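PDB 2GAN: 182aa long hypothetical protein from Pyrococcus horikoshii, which probably acts as an acetyltransferase of the GNAT family, with acetyl-coenzyme A as the likely acetyl donor. Local coordinates for residues A[2-7]-A[68-73]; A[21-26]-A[114-119]; A[33-38]-A[51-56]; A[107-112]-A[142-147]. All blocks are in the same frame, centred on the assembly; numbering follows the deposited sequence.

Contact 1 of 4, residues A[2-7]-A[68-73]; sequences EGVKKI and ELYTYQ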
# COMPACT_ATOMS: atom_id res chain seq x y z
N GLU A 2 -2.83 -28.92 -7.90
CA GLU A 2 -2.18 -27.62 -7.84
C GLU A 2 -0.74 -27.78 -7.39
O GLU A 2 -0.30 -28.88 -7.06
CB GLU A 2 -2.94 -26.71 -6.87
CG GLU A 2 -2.99 -27.22 -5.44
CD GLU A 2 -3.90 -26.39 -4.55
OE1 GLU A 2 -3.88 -26.57 -3.32
OE2 GLU A 2 -4.65 -25.56 -5.10
N GLY A 3 0.01 -26.68 -7.39
CA GLY A 3 1.40 -26.72 -6.98
C GLY A 3 2.28 -25.78 -7.77
O GLY A 3 1.84 -25.16 -8.75
N VAL A 4 3.54 -25.68 -7.36
CA VAL A 4 4.52 -24.83 -8.02
C VAL A 4 4.97 -25.50 -9.30
O VAL A 4 5.21 -26.70 -9.34
CB VAL A 4 5.74 -24.60 -7.12
CG1 VAL A 4 6.79 -23.77 -7.85
CG2 VAL A 4 5.31 -23.91 -5.84
N LYS A 5 5.09 -24.73 -10.37
CA LYS A 5 5.53 -25.33 -11.61
C LYS A 5 6.45 -24.37 -12.34
O LYS A 5 6.14 -23.20 -12.52
CB LYS A 5 4.32 -25.69 -12.47
CG LYS A 5 4.67 -26.41 -13.76
CD LYS A 5 3.42 -26.99 -14.40
CE LYS A 5 3.74 -27.68 -15.71
NZ LYS A 5 4.22 -26.71 -16.75
N LYS A 6 7.60 -24.89 -12.75
CA LYS A 6 8.58 -24.09 -13.46
C LYS A 6 8.17 -23.96 -14.92
O LYS A 6 7.62 -24.90 -15.49
CB LYS A 6 9.96 -24.75 -13.37
CG LYS A 6 11.12 -23.89 -13.88
CD LYS A 6 12.44 -24.58 -13.60
CE LYS A 6 13.64 -23.68 -13.89
NZ LYS A 6 13.79 -23.34 -15.34
N ILE A 7 8.39 -22.80 -15.51
CA ILE A 7 8.06 -22.62 -16.92
C ILE A 7 9.35 -22.72 -17.73
O ILE A 7 10.22 -21.86 -17.65
CB ILE A 7 7.41 -21.25 -17.20
CG1 ILE A 7 6.22 -21.00 -16.27
CG2 ILE A 7 6.96 -21.21 -18.66
CD1 ILE A 7 5.08 -22.02 -16.39
N GLU A 68 14.71 -17.48 -14.47
CA GLU A 68 13.83 -18.57 -14.07
C GLU A 68 12.47 -18.00 -13.71
O GLU A 68 12.39 -17.02 -12.95
CB GLU A 68 14.40 -19.34 -12.88
CG GLU A 68 15.73 -20.00 -13.17
CD GLU A 68 16.22 -20.89 -12.04
OE1 GLU A 68 17.31 -21.47 -12.19
OE2 GLU A 68 15.53 -21.01 -11.01
N LEU A 69 11.41 -18.58 -14.27
CA LEU A 69 10.05 -18.14 -13.99
C LEU A 69 9.27 -19.27 -13.34
O LEU A 69 9.21 -20.38 -13.87
CB LEU A 69 9.33 -17.72 -15.28
CG LEU A 69 7.82 -17.46 -15.12
CD1 LEU A 69 7.62 -16.31 -14.14
CD2 LEU A 69 7.18 -17.14 -16.46
N TYR A 70 8.68 -18.99 -12.19
CA TYR A 70 7.91 -20.00 -11.49
C TYR A 70 6.47 -19.53 -11.38
O TYR A 70 6.20 -18.34 -11.31
CB TYR A 70 8.52 -20.24 -10.11
CG TYR A 70 9.86 -20.93 -10.17
CD1 TYR A 70 9.96 -22.31 -10.35
CD2 TYR A 70 11.05 -20.20 -10.08
CE1 TYR A 70 11.20 -22.95 -10.42
CE2 TYR A 70 12.29 -20.83 -10.15
CZ TYR A 70 12.36 -22.20 -10.32
OH TYR A 70 13.59 -22.82 -10.39
N THR A 71 5.54 -20.48 -11.40
CA THR A 71 4.14 -20.12 -11.29
C THR A 71 3.46 -21.11 -10.39
O THR A 71 3.91 -22.24 -10.24
CB THR A 71 3.40 -20.20 -12.64
OG1 THR A 71 3.39 -21.57 -13.08
CG2 THR A 71 4.07 -19.34 -13.68
N TYR A 72 2.36 -20.69 -9.80
CA TYR A 72 1.59 -21.60 -8.99
C TYR A 72 0.41 -21.87 -9.89
O TYR A 72 -0.27 -20.95 -10.35
CB TYR A 72 1.14 -20.96 -7.67
CG TYR A 72 0.53 -21.96 -6.71
CD1 TYR A 72 -0.82 -22.31 -6.79
CD2 TYR A 72 1.31 -22.59 -5.74
CE1 TYR A 72 -1.38 -23.25 -5.92
CE2 TYR A 72 0.77 -23.54 -4.87
CZ TYR A 72 -0.58 -23.86 -4.97
OH TYR A 72 -1.11 -24.80 -4.11
N GLN A 73 0.18 -23.14 -10.20
CA GLN A 73 -0.92 -23.50 -11.07
C GLN A 73 -1.90 -24.42 -10.36
O GLN A 73 -1.53 -25.22 -9.50
CB GLN A 73 -0.40 -24.19 -12.34
CG GLN A 73 0.53 -23.32 -13.18
CD GLN A 73 0.88 -23.96 -14.53
OE1 GLN A 73 1.79 -23.49 -15.23
NE2 GLN A 73 0.16 -25.01 -14.89
O HOH W 1 2.30 -24.07 -17.68
O HOH W 2 12.09 -20.67 -16.43
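One face of the Tyr72 ring is covered by the backbone of Gly3, whose CA stands 4.2 Å from the centroid of that ring in a CH-pi contact, while Gly3 N sits over the same ring nearer its rim. With CG anti to its own backbone N (chi1 -171°), Tyr72 starts its ring on the side of Gly3. Beyond the ring, the extended chain of Glu2 brings CD to 3.2 Å from Tyr72 OH, with carboxylate and ring planes 66° apart. Val4 and Lys6 share this face: Lys6 runs obliquely past the Tyr70 ring, CG 3.6 Å from CE1, and Tyr70 OH donates to Glu68 OE2 (2.7 Å), whose other oxygen is held by Arg134 and Tyr86. Strand 2-6 is the outermost strand of the GNAT sheet within this chain, antiparallel to strand 68-74 and bonded to it through the pairs Gly3-Gln73 and Lys5-Thr71, with helix 123-137 packed on the Tyr70 face. On the face carrying Lys5, Thr71 and Gln73, Ile7 meets Thr71 at about a right angle, CG1 3.8 Å from Thr71 CG2. Lys5 CD rests 3.8 Å from Gln73 NE2, and a water accepts weakly from Lys5 NZ while donating to Gln73 OE1 (2.6 Å).

Contact 2 of 4, residues A[21-26]-A[114-119]; sequences MFRIYR and VDPEFQ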
# COMPACT_ATOMS: atom_id res chain seq x y z
N MSE A 21 -2.01 -10.13 -15.22
CA MSE A 21 -1.52 -8.82 -14.79
C MSE A 21 -2.58 -7.73 -14.94
O MSE A 21 -2.59 -6.77 -14.16
CB MSE A 21 -0.24 -8.45 -15.55
CG MSE A 21 0.94 -9.38 -15.24
SE MSE A 21 1.32 -9.46 -13.32
CE MSE A 21 2.77 -8.19 -13.27
N PHE A 22 -3.46 -7.87 -15.92
CA PHE A 22 -4.51 -6.88 -16.12
C PHE A 22 -5.55 -6.97 -15.00
O PHE A 22 -6.01 -5.96 -14.47
CB PHE A 22 -5.21 -7.08 -17.46
CG PHE A 22 -6.44 -6.24 -17.63
CD1 PHE A 22 -6.37 -4.85 -17.59
CD2 PHE A 22 -7.69 -6.84 -17.80
CE1 PHE A 22 -7.51 -4.06 -17.72
CE2 PHE A 22 -8.84 -6.06 -17.93
CZ PHE A 22 -8.75 -4.67 -17.89
N ARG A 23 -5.92 -8.20 -14.65
CA ARG A 23 -6.90 -8.38 -13.60
C ARG A 23 -6.36 -7.79 -12.30
O ARG A 23 -7.10 -7.23 -11.50
CB ARG A 23 -7.25 -9.88 -13.46
CG ARG A 23 -8.07 -10.40 -14.65
CD ARG A 23 -8.35 -11.91 -14.60
NE ARG A 23 -9.00 -12.29 -13.35
CZ ARG A 23 -8.42 -13.00 -12.39
NH1 ARG A 23 -7.17 -13.42 -12.52
NH2 ARG A 23 -9.08 -13.26 -11.27
N ILE A 24 -5.05 -7.87 -12.11
CA ILE A 24 -4.43 -7.30 -10.92
C ILE A 24 -4.44 -5.77 -11.02
O ILE A 24 -4.68 -5.08 -10.04
CB ILE A 24 -2.99 -7.80 -10.78
CG1 ILE A 24 -3.03 -9.30 -10.45
CG2 ILE A 24 -2.25 -7.02 -9.70
CD1 ILE A 24 -1.71 -10.00 -10.65
N TYR A 25 -4.17 -5.27 -12.22
CA TYR A 25 -4.16 -3.83 -12.47
C TYR A 25 -5.54 -3.26 -12.18
O TYR A 25 -5.67 -2.15 -11.66
CB TYR A 25 -3.80 -3.55 -13.94
CG TYR A 25 -3.59 -2.10 -14.29
CD1 TYR A 25 -4.52 -1.41 -15.09
CD2 TYR A 25 -2.44 -1.42 -13.89
CE1 TYR A 25 -4.29 -0.09 -15.48
CE2 TYR A 25 -2.20 -0.10 -14.28
CZ TYR A 25 -3.12 0.56 -15.08
OH TYR A 25 -2.85 1.84 -15.52
N ARG A 26 -6.58 -4.01 -12.51
CA ARG A 26 -7.95 -3.57 -12.27
C ARG A 26 -8.31 -3.73 -10.79
O ARG A 26 -8.83 -2.81 -10.17
CB ARG A 26 -8.91 -4.37 -13.15
CG ARG A 26 -10.37 -3.94 -13.11
CD ARG A 26 -11.19 -4.80 -14.06
NE ARG A 26 -11.14 -6.22 -13.68
CZ ARG A 26 -11.52 -7.23 -14.47
NH1 ARG A 26 -11.96 -6.98 -15.70
NH2 ARG A 26 -11.45 -8.48 -14.04
N VAL A 114 -0.14 -12.66 -7.00
CA VAL A 114 -1.11 -13.71 -6.73
C VAL A 114 -2.46 -13.28 -7.28
O VAL A 114 -2.84 -12.12 -7.16
CB VAL A 114 -1.26 -13.98 -5.22
CG1 VAL A 114 -2.39 -14.97 -4.99
CG2 VAL A 114 0.04 -14.54 -4.66
N ASP A 115 -3.17 -14.22 -7.90
CA ASP A 115 -4.48 -13.95 -8.46
C ASP A 115 -5.33 -13.34 -7.35
O ASP A 115 -5.44 -13.90 -6.26
CB ASP A 115 -5.11 -15.26 -8.96
CG ASP A 115 -6.39 -15.03 -9.75
OD1 ASP A 115 -6.46 -15.53 -10.90
OD2 ASP A 115 -7.32 -14.37 -9.24
N PRO A 116 -5.93 -12.17 -7.61
CA PRO A 116 -6.76 -11.46 -6.62
C PRO A 116 -7.91 -12.26 -6.01
O PRO A 116 -8.43 -11.89 -4.95
CB PRO A 116 -7.22 -10.22 -7.39
CG PRO A 116 -7.23 -10.67 -8.81
CD PRO A 116 -5.98 -11.49 -8.92
N GLU A 117 -8.31 -13.35 -6.66
CA GLU A 117 -9.39 -14.18 -6.16
C GLU A 117 -8.87 -15.37 -5.34
O GLU A 117 -9.64 -16.21 -4.89
CB GLU A 117 -10.25 -14.66 -7.35
CG GLU A 117 -10.35 -16.17 -7.54
CD GLU A 117 -11.52 -16.80 -6.79
OE1 GLU A 117 -11.78 -18.01 -6.98
OE2 GLU A 117 -12.18 -16.08 -6.00
N PHE A 118 -7.55 -15.43 -5.14
CA PHE A 118 -6.94 -16.51 -4.37
C PHE A 118 -6.02 -16.00 -3.26
O PHE A 118 -5.04 -16.64 -2.91
CB PHE A 118 -6.11 -17.44 -5.28
CG PHE A 118 -6.94 -18.30 -6.19
CD1 PHE A 118 -7.38 -17.83 -7.42
CD2 PHE A 118 -7.26 -19.61 -5.82
CE1 PHE A 118 -8.14 -18.63 -8.27
CE2 PHE A 118 -8.01 -20.42 -6.67
CZ PHE A 118 -8.45 -19.94 -7.89
N GLN A 119 -6.35 -14.83 -2.71
CA GLN A 119 -5.54 -14.25 -1.65
C GLN A 119 -5.74 -14.95 -0.31
O GLN A 119 -6.76 -15.61 -0.09
CB GLN A 119 -5.88 -12.77 -1.51
CG GLN A 119 -5.47 -11.97 -2.72
CD GLN A 119 -5.90 -10.53 -2.61
OE1 GLN A 119 -5.72 -9.90 -1.57
NE2 GLN A 119 -6.47 -10.00 -3.68
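Pro116 covers one face of the Arg23 guanidinium, its CG 4.0 Å from NH2, while the carboxylate of Asp115 and the CB of Glu117 lie at the edge of the group. Arg23 grips Asp115 end-on with two nitrogens: NH1 bonds OD1 at 2.8 Å and NH2 bonds OD2 at 2.9 Å. The two flat groups are turned 47° against each other, and the grip is correspondingly uneven. NH2 meets OD2 on its syn side, a little out of the carboxylate plane, whereas NH1 reaches OD1 from well above it. OD2 also takes Glu117 N on its anti lone pair (2.9 Å), and this second bond helps to fix the carboxylate that the arginine holds. With CG anti to the backbone N (chi1 -171°), Asp115 carries the carboxylate to where both residues reach it. Beside the salt bridge, Ile24 CG1 touches Pro116 CD at 4.0 Å, the side chains crossing at about a right angle, and Ile24 also packs on Val113. Helix 14-27 is thereby pinned to the loop after strand 106-114, where an Asx turn and a type I turn from Asp115 to Phe118 lead into the Gln-x-x-Gly-x-Gly sequence that in GNAT relatives binds the coenzyme A pyrophosphate.

Contact 3 of 4, residues A[33-38]-A[51-56]; sequences PALEWV and REVYEP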
# COMPACT_ATOMS: atom_id res chain seq x y z
N PRO A 33 0.52 -4.10 -11.84
CA PRO A 33 1.97 -3.99 -11.68
C PRO A 33 2.47 -2.58 -11.99
O PRO A 33 1.78 -1.81 -12.65
CB PRO A 33 2.51 -5.03 -12.65
CG PRO A 33 1.49 -5.02 -13.74
CD PRO A 33 0.19 -4.99 -12.97
N ALA A 34 3.67 -2.25 -11.50
CA ALA A 34 4.25 -0.93 -11.71
C ALA A 34 4.50 -0.61 -13.18
O ALA A 34 4.90 -1.48 -13.95
CB ALA A 34 5.55 -0.80 -10.93
N LEU A 35 4.27 0.64 -13.56
CA LEU A 35 4.47 1.09 -14.94
C LEU A 35 5.40 2.30 -14.97
O LEU A 35 5.01 3.39 -15.40
CB LEU A 35 3.13 1.45 -15.58
CG LEU A 35 2.09 0.33 -15.66
CD1 LEU A 35 0.78 0.89 -16.18
CD2 LEU A 35 2.60 -0.79 -16.57
N GLU A 36 6.63 2.10 -14.50
CA GLU A 36 7.64 3.16 -14.44
C GLU A 36 7.83 3.92 -15.75
O GLU A 36 7.94 5.15 -15.74
CB GLU A 36 8.98 2.55 -13.99
CG GLU A 36 10.10 3.56 -13.79
CD GLU A 36 9.92 4.42 -12.54
OE1 GLU A 36 10.77 5.31 -12.30
OE2 GLU A 36 8.94 4.19 -11.79
N TRP A 37 7.89 3.20 -16.87
CA TRP A 37 8.09 3.79 -18.20
C TRP A 37 6.82 4.27 -18.89
O TRP A 37 6.77 4.34 -20.12
CB TRP A 37 8.80 2.78 -19.11
CG TRP A 37 10.12 2.29 -18.57
CD1 TRP A 37 10.46 1.00 -18.24
CD2 TRP A 37 11.27 3.10 -18.24
NE1 TRP A 37 11.73 0.96 -17.73
CE2 TRP A 37 12.25 2.23 -17.72
CE3 TRP A 37 11.55 4.46 -18.35
CZ2 TRP A 37 13.50 2.69 -17.30
CZ3 TRP A 37 12.79 4.92 -17.92
CH2 TRP A 37 13.75 4.03 -17.40
N VAL A 38 5.79 4.61 -18.12
CA VAL A 38 4.53 5.07 -18.69
C VAL A 38 4.16 6.46 -18.19
O VAL A 38 4.01 6.67 -16.99
CB VAL A 38 3.39 4.09 -18.37
CG1 VAL A 38 2.12 4.52 -19.09
CG2 VAL A 38 3.79 2.68 -18.78
N ARG A 51 -2.61 -3.39 -22.10
CA ARG A 51 -1.78 -4.23 -22.97
C ARG A 51 -0.81 -3.42 -23.81
O ARG A 51 0.39 -3.70 -23.85
CB ARG A 51 -2.65 -5.07 -23.89
CG ARG A 51 -1.87 -6.12 -24.66
CD ARG A 51 -2.78 -7.02 -25.47
NE ARG A 51 -2.89 -6.59 -26.85
CZ ARG A 51 -1.90 -6.65 -27.73
NH1 ARG A 51 -0.72 -7.13 -27.36
NH2 ARG A 51 -2.08 -6.24 -28.98
N GLU A 52 -1.34 -2.40 -24.48
CA GLU A 52 -0.53 -1.55 -25.35
C GLU A 52 0.69 -0.97 -24.67
O GLU A 52 1.72 -0.77 -25.30
CB GLU A 52 -1.38 -0.42 -25.89
CG GLU A 52 -0.68 0.38 -26.98
CD GLU A 52 -1.50 1.55 -27.44
OE1 GLU A 52 -2.71 1.36 -27.71
OE2 GLU A 52 -0.93 2.66 -27.56
N VAL A 53 0.58 -0.70 -23.38
CA VAL A 53 1.68 -0.10 -22.67
C VAL A 53 2.46 -1.05 -21.75
O VAL A 53 3.50 -0.67 -21.21
CB VAL A 53 1.17 1.11 -21.86
CG1 VAL A 53 0.51 0.64 -20.57
CG2 VAL A 53 2.31 2.07 -21.59
N TYR A 54 1.99 -2.28 -21.60
CA TYR A 54 2.65 -3.26 -20.74
C TYR A 54 3.18 -4.49 -21.48
O TYR A 54 4.20 -5.06 -21.10
CB TYR A 54 1.68 -3.71 -19.63
CG TYR A 54 2.28 -4.67 -18.63
CD1 TYR A 54 2.11 -6.05 -18.77
CD2 TYR A 54 3.01 -4.21 -17.53
CE1 TYR A 54 2.65 -6.94 -17.84
CE2 TYR A 54 3.55 -5.10 -16.60
CZ TYR A 54 3.37 -6.45 -16.76
OH TYR A 54 3.91 -7.33 -15.85
N GLU A 55 2.48 -4.88 -22.55
CA GLU A 55 2.87 -6.03 -23.35
C GLU A 55 4.34 -5.98 -23.76
O GLU A 55 5.06 -6.95 -23.60
CB GLU A 55 1.95 -6.11 -24.58
CG GLU A 55 2.01 -7.39 -25.41
CD GLU A 55 3.25 -7.48 -26.27
OE1 GLU A 55 3.67 -6.43 -26.82
OE2 GLU A 55 3.80 -8.60 -26.41
N PRO A 56 4.81 -4.83 -24.27
CA PRO A 56 6.22 -4.75 -24.68
C PRO A 56 7.19 -5.03 -23.51
O PRO A 56 8.19 -5.72 -23.67
CB PRO A 56 6.35 -3.32 -25.21
CG PRO A 56 4.95 -3.04 -25.71
CD PRO A 56 4.11 -3.58 -24.60
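Val38 and Val53 meet tip to tip, and their CG2 methyls stand only 3.2 Å apart, tighter than usual van der Waals contact. Val38 CG1 follows at 3.5 Å from the same Val53 CG2, so this one methyl, anti to its backbone N, is wedged against both branches of Val38. A second close patch forms around Tyr54. Leu35 CD2 comes in at the edge of the ring, 3.6 Å from CD2 of the tyrosine, with the two side chains at about a right angle, while Pro33 CG approaches Tyr54 CE2 obliquely at 3.5 Å. Pro33 follows a cis peptide bond, and selenomethionine Met21 of helix 14-27 packs on both it and Tyr54; Phe50 stacks on the tyrosine ring. Between the two patches the fit is slacker, with Leu35 CD1 4.4 Å from Val53 CG1. On the solvent side the two segments no longer touch: Trp37 on the type I turn from Leu35 to Val38 and Glu52 on the helix are exposed. Glu36, on the same turn, comes close to the like-charged Glu170 of the second subunit. No hydrogen bond crosses between the two segments. The loop after helix 14-27 is therefore held on helix 47-65 by methyl, methylene and ring contacts alone, a purely apolar join in which shape rather than polar pairing sets how turn and helix fit.

Contact 4 of 4, residues A[107-112]-A[142-147]; sequences GLIEFF and PYVVTF. With SO4 (sulfate ion), chain D.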
# COMPACT_ATOMS: atom_id res chain seq x y z
N GLY A 107 21.00 -11.96 -5.81
CA GLY A 107 19.91 -12.69 -6.42
C GLY A 107 18.66 -11.81 -6.37
O GLY A 107 18.29 -11.31 -5.31
N LEU A 108 18.02 -11.62 -7.52
CA LEU A 108 16.83 -10.78 -7.61
C LEU A 108 15.51 -11.55 -7.72
O LEU A 108 15.39 -12.49 -8.50
CB LEU A 108 16.95 -9.86 -8.83
CG LEU A 108 17.74 -8.55 -8.76
CD1 LEU A 108 18.86 -8.63 -7.76
CD2 LEU A 108 18.25 -8.21 -10.14
N ILE A 109 14.53 -11.13 -6.93
CA ILE A 109 13.20 -11.72 -6.97
C ILE A 109 12.28 -10.62 -7.46
O ILE A 109 12.38 -9.48 -7.01
CB ILE A 109 12.74 -12.18 -5.57
CG1 ILE A 109 13.46 -13.48 -5.18
CG2 ILE A 109 11.21 -12.35 -5.55
CD1 ILE A 109 13.20 -13.96 -3.77
N GLU A 110 11.39 -10.95 -8.39
CA GLU A 110 10.45 -9.97 -8.91
C GLU A 110 9.30 -10.70 -9.58
O GLU A 110 9.22 -11.93 -9.54
CB GLU A 110 11.16 -9.02 -9.90
CG GLU A 110 11.86 -9.68 -11.09
CD GLU A 110 12.83 -8.73 -11.82
OE1 GLU A 110 13.17 -9.01 -12.98
OE2 GLU A 110 13.27 -7.71 -11.24
N PHE A 111 8.38 -9.94 -10.17
CA PHE A 111 7.24 -10.55 -10.85
C PHE A 111 6.52 -11.49 -9.89
O PHE A 111 6.10 -12.58 -10.27
CB PHE A 111 7.75 -11.32 -12.07
CG PHE A 111 6.73 -11.52 -13.14
CD1 PHE A 111 6.29 -12.79 -13.47
CD2 PHE A 111 6.26 -10.44 -13.88
CE1 PHE A 111 5.40 -12.99 -14.52
CE2 PHE A 111 5.38 -10.62 -14.94
CZ PHE A 111 4.95 -11.90 -15.26
N PHE A 112 6.40 -11.05 -8.64
CA PHE A 112 5.77 -11.82 -7.56
C PHE A 112 4.34 -11.35 -7.38
O PHE A 112 4.11 -10.27 -6.85
CB PHE A 112 6.52 -11.60 -6.25
CG PHE A 112 5.91 -12.28 -5.05
CD1 PHE A 112 6.00 -11.71 -3.79
CD2 PHE A 112 5.27 -13.51 -5.17
CE1 PHE A 112 5.47 -12.34 -2.66
CE2 PHE A 112 4.74 -14.16 -4.05
CZ PHE A 112 4.84 -13.57 -2.79
N PRO A 142 18.82 -13.10 -1.65
CA PRO A 142 17.59 -12.52 -2.21
C PRO A 142 17.41 -11.02 -1.99
O PRO A 142 17.51 -10.53 -0.86
CB PRO A 142 16.48 -13.31 -1.50
CG PRO A 142 17.14 -14.60 -1.12
CD PRO A 142 18.50 -14.15 -0.67
N TYR A 143 17.11 -10.30 -3.07
CA TYR A 143 16.88 -8.85 -3.02
C TYR A 143 15.59 -8.53 -3.79
O TYR A 143 15.26 -9.21 -4.76
CB TYR A 143 18.02 -8.09 -3.70
CG TYR A 143 19.31 -8.02 -2.92
CD1 TYR A 143 19.59 -6.93 -2.11
CD2 TYR A 143 20.25 -9.05 -2.99
CE1 TYR A 143 20.78 -6.84 -1.40
CE2 TYR A 143 21.45 -8.98 -2.28
CZ TYR A 143 21.70 -7.86 -1.49
OH TYR A 143 22.88 -7.76 -0.80
N VAL A 144 14.87 -7.50 -3.36
CA VAL A 144 13.64 -7.08 -4.03
C VAL A 144 13.57 -5.57 -4.07
O VAL A 144 14.28 -4.89 -3.33
CB VAL A 144 12.36 -7.58 -3.31
CG1 VAL A 144 12.23 -9.08 -3.44
CG2 VAL A 144 12.39 -7.16 -1.85
N VAL A 145 12.71 -5.03 -4.94
CA VAL A 145 12.54 -3.59 -5.04
C VAL A 145 11.07 -3.30 -4.77
O VAL A 145 10.21 -4.11 -5.10
CB VAL A 145 12.92 -3.05 -6.45
CG1 VAL A 145 11.95 -3.56 -7.51
CG2 VAL A 145 12.93 -1.53 -6.42
N THR A 146 10.80 -2.16 -4.15
CA THR A 146 9.43 -1.78 -3.85
C THR A 146 9.29 -0.29 -4.08
O THR A 146 10.26 0.45 -4.00
CB THR A 146 9.05 -2.09 -2.39
OG1 THR A 146 9.80 -1.24 -1.52
CG2 THR A 146 9.35 -3.54 -2.07
N PHE A 147 8.07 0.13 -4.35
CA PHE A 147 7.79 1.53 -4.64
C PHE A 147 6.87 2.13 -3.59
O PHE A 147 5.66 1.96 -3.64
CB PHE A 147 7.17 1.59 -6.02
CG PHE A 147 7.90 0.77 -7.04
CD1 PHE A 147 9.17 1.16 -7.47
CD2 PHE A 147 7.35 -0.40 -7.54
CE1 PHE A 147 9.87 0.40 -8.39
CE2 PHE A 147 8.04 -1.17 -8.47
CZ PHE A 147 9.31 -0.77 -8.90
S SO4 D . 8.07 -6.26 -10.71
O1 SO4 D . 6.75 -6.61 -10.15
O2 SO4 D . 9.00 -5.89 -9.62
O3 SO4 D . 7.91 -5.12 -11.63
O4 SO4 D . 8.62 -7.42 -11.43
O HOH W 3 11.20 -6.91 -6.86
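Ile109 and Val144 lie side by side, pointing the same way, with Ile109 CB 3.8 Å from Val144 CG1; Ile109 also lies beside Pro142, with CD1 4.0 Å from Pro142 CB. The isoleucine packs in addition against Ala131 and Leu135 of helix 123-137, the connection of this beta-alpha-beta unit in the GNAT fold. Leu108 and Tyr143 occupy the other face of the sheet, where Leu108 CD1 reaches Tyr143 CB at 4.2 Å and Gly107 O lies at the edge of the tyrosine ring. Two parallel-strand bonds join the backbones: Tyr143 N to Gly107 O at 2.7 Å and Ile109 N to Tyr143 O at 3.0 Å. Past them the strands diverge, their short axes 43° apart, as in GNAT enzymes, where acetyl-coenzyme A binds in the V between the corresponding strands. Here a water takes over, donating to Ile109 O and accepting from Val145 N. The outer edge of strand 141-146 pairs antiparallel with a strand of the second subunit, so the sheet continues across the interface. A sulfate, probably from the crystallisation liquor, sits near the opening between the diverging strands. Arg61 NH2 bonds it, and Phe111, whose backbone has left extended geometry (phi 54°), points its N to sulfate O4 at 2.8 Å.

From the N terminus, strand 2-6 pairs with strand 68-74, so contact 1 closes a loop that contains helices 14-27 and 47-65. Contact 3 closes a short loop from the segment after helix 14-27 back onto helix 47-65 and falls wholly within the spans of both contact 1 and contact 2. Contact 2 reaches from helix 14-27 to the loop after strand 106-114, crossing contact 1 and contact 4, whose parallel strands enclose helix 123-137. In series, contact 1 closes before contact 4 opens; they lie towards opposite edges of one sheet and meet through Leu69 and Phe111. Phe111 also packs against Met21 of contact 2 and Tyr54 of contact 3, bringing both helices onto the sheet.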